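Local coordinates for YeaZ (Pseudomonas aeruginosa PAO579, PDB 4Y0W), which probably takes part, as a protein of the actin-like ATPase (ASKHA) fold, in the biosynthesis of the tRNA modification threonylcarbamoyl adenosine, at residues A[153-158]-A[178-183]. Sequence-based numbering, arbitrary orientation.
Sequences ERVAVP and RMPQRP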
loop_
_atom_site.group_PDB
_atom_site.type_symbol
_atom_site.label_atom_id
_atom_site.label_comp_id
_atom_site.label_asym_id
_atom_site.label_seq_id
_atom_site.Cartn_x
_atom_site.Cartn_y
_atom_site.Cartn_z
ATOM N N GLU A 153 50.015 -25.233 14.291
ATOM C CA GLU A 153 50.980 -26.301 14.016
ATOM C C GLU A 153 52.442 -25.832 14.058
ATOM O O GLU A 153 53.329 -26.646 14.167
ATOM C CB GLU A 153 50.672 -27.105 12.727
ATOM C CG GLU A 153 49.691 -26.563 11.706
ATOM C CD GLU A 153 48.250 -26.576 12.165
ATOM O OE1 GLU A 153 47.629 -27.647 12.360
ATOM O OE2 GLU A 153 47.741 -25.462 12.336
ATOM N N ARG A 154 52.678 -24.533 14.045
ATOM C CA ARG A 154 54.019 -24.000 14.061
ATOM C C ARG A 154 54.452 -23.430 15.417
ATOM O O ARG A 154 55.576 -22.952 15.537
ATOM C CB ARG A 154 54.140 -22.932 12.975
ATOM C CG ARG A 154 53.988 -23.489 11.558
ATOM C CD ARG A 154 53.983 -22.388 10.503
ATOM N NE ARG A 154 55.328 -21.868 10.245
ATOM C CZ ARG A 154 55.639 -20.580 10.086
ATOM N NH1 ARG A 154 54.715 -19.628 10.164
ATOM N NH2 ARG A 154 56.896 -20.234 9.856
ATOM N N VAL A 155 53.611 -23.466 16.449
ATOM C CA VAL A 155 54.056 -22.863 17.708
ATOM C C VAL A 155 55.197 -23.676 18.347
ATOM O O VAL A 155 55.263 -24.884 18.178
ATOM C CB VAL A 155 52.917 -22.614 18.735
ATOM C CG1 VAL A 155 51.890 -21.657 18.173
ATOM C CG2 VAL A 155 52.259 -23.901 19.216
ATOM N N ALA A 156 56.058 -22.998 19.101
ATOM C CA ALA A 156 57.210 -23.635 19.734
ATOM C C ALA A 156 57.583 -23.040 21.087
ATOM O O ALA A 156 57.421 -21.842 21.323
ATOM C CB ALA A 156 58.410 -23.532 18.814
ATOM N N VAL A 157 58.158 -23.876 21.940
ATOM C CA VAL A 157 58.628 -23.439 23.243
ATOM C C VAL A 157 60.166 -23.380 23.244
ATOM O O VAL A 157 60.804 -24.168 22.577
ATOM C CB VAL A 157 58.081 -24.345 24.369
ATOM C CG1 VAL A 157 56.565 -24.234 24.428
ATOM C CG2 VAL A 157 58.450 -25.809 24.169
ATOM N N PRO A 158 60.761 -22.430 23.983
ATOM C CA PRO A 158 62.216 -22.308 24.056
ATOM C C PRO A 158 62.916 -23.193 25.128
ATOM O O PRO A 158 64.136 -23.210 25.217
ATOM C CB PRO A 158 62.400 -20.837 24.418
ATOM C CG PRO A 158 61.241 -20.557 25.320
ATOM C CD PRO A 158 60.094 -21.409 24.830
ATOM N N ARG A 178 46.291 -29.403 17.689
ATOM C CA ARG A 178 46.982 -29.121 16.440
ATOM C C ARG A 178 48.392 -28.642 16.670
ATOM O O ARG A 178 49.114 -28.380 15.729
ATOM C CB ARG A 178 46.194 -28.082 15.650
ATOM C CG ARG A 178 44.964 -28.668 14.959
ATOM C CD ARG A 178 44.042 -27.585 14.423
ATOM N NE ARG A 178 44.745 -26.737 13.458
ATOM C CZ ARG A 178 44.231 -25.649 12.904
ATOM N NH1 ARG A 178 43.000 -25.285 13.208
ATOM N NH2 ARG A 178 44.939 -24.925 12.034
ATOM N N MET A 179 48.761 -28.474 17.930
ATOM C CA MET A 179 50.090 -28.011 18.297
ATOM C C MET A 179 51.141 -29.134 18.322
ATOM O O MET A 179 50.812 -30.288 18.639
ATOM C CB MET A 179 50.000 -27.364 19.673
ATOM C CG MET A 179 49.181 -26.084 19.652
ATOM S SD MET A 179 49.095 -25.253 21.234
ATOM C CE MET A 179 48.178 -23.764 20.885
ATOM N N PRO A 180 52.416 -28.805 18.034
ATOM C CA PRO A 180 53.439 -29.885 18.017
ATOM C C PRO A 180 53.818 -30.439 19.391
ATOM O O PRO A 180 54.362 -31.542 19.461
ATOM C CB PRO A 180 54.672 -29.225 17.372
ATOM C CG PRO A 180 54.338 -27.785 17.136
ATOM C CD PRO A 180 53.012 -27.476 17.795
ATOM N N GLN A 181 53.576 -29.663 20.453
ATOM C CA GLN A 181 53.709 -30.143 21.829
ATOM C C GLN A 181 52.584 -29.615 22.691
ATOM O O GLN A 181 51.842 -28.718 22.289
ATOM C CB GLN A 181 55.053 -29.741 22.449
ATOM C CG GLN A 181 55.286 -28.237 22.564
ATOM C CD GLN A 181 55.613 -27.592 21.226
ATOM O OE1 GLN A 181 56.543 -28.013 20.525
ATOM N NE2 GLN A 181 54.848 -26.570 20.857
ATOM N N ARG A 182 52.468 -30.180 23.885
ATOM C CA ARG A 182 51.512 -29.713 24.861
ATOM C C ARG A 182 52.046 -29.948 26.258
ATOM O O ARG A 182 52.876 -30.824 26.459
ATOM C CB ARG A 182 50.172 -30.391 24.660
ATOM C CG ARG A 182 50.174 -31.894 24.866
ATOM C CD ARG A 182 48.781 -32.367 25.262
ATOM N NE ARG A 182 48.502 -31.852 26.607
ATOM C CZ ARG A 182 47.306 -31.512 27.089
ATOM N NH1 ARG A 182 46.191 -31.619 26.328
ATOM N NH2 ARG A 182 47.236 -31.049 28.349
ATOM N N PRO A 183 51.616 -29.129 27.229
ATOM C CA PRO A 183 52.109 -29.286 28.605
ATOM C C PRO A 183 51.269 -30.242 29.416
ATOM O O PRO A 183 50.171 -30.635 28.994
ATOM C CB PRO A 183 51.938 -27.885 29.191
ATOM C CG PRO A 183 50.710 -27.376 28.511
ATOM C CD PRO A 183 50.760 -27.937 27.096
#
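Glu153 and Arg178 close one end of a contact between two loops in the C-terminal half of an actin-like ATPase fold, one following strand 140-150 and the other leading from strand 167-169 to strand 185-187. The pair is a worked example of how irregular segments can be joined by a side-chain salt bridge at one end and a side-chain-to-backbone hydrogen bond at the other, with apolar packing between. From its root, Arg178 CB lies 3.6 Å from OE1 of Glu153, and CG and CD continue past the same oxygen. The bend at chi3 (59°) then turns the guanidinium so that its NE edge faces the carboxylate. NE donates to OE1 of Glu153 at 3.2 Å, almost straight and on the syn lone pair, while NH2 reaches OE2 of Glu153 at 2.9 Å along a more bent path. This side-on, two-nitrogen salt bridge tolerates a 35° tilt between the two planes. Beyond it, NH1 forms a second salt bridge with Asp127, so two acids share the guanidinium and fix its position and rotation. Val157 O of the second subunit adds a weak hydrogen bond to NH1, placing this corner at a subunit interface.

In the middle, CG2 of Val155 packs 3.8 Å from CG of Met179 and also meets CD of Pro180, while Val129 and Trp131 of strand 129-137 touch the valine from outside the pair of loops. CG of the Pro180 ring sits against the carbonyl oxygens of both Glu153 and Val155. At the far end, Gln181 bends at chi2 (-75°) and sends NE2 to Val155 O, 3.2 Å away; the bond is nearly straight at the hydrogen, and Val155 O lies in the plane of the Gln181 side-chain amide, but NE2 stands above the Val155 carbonyl plane.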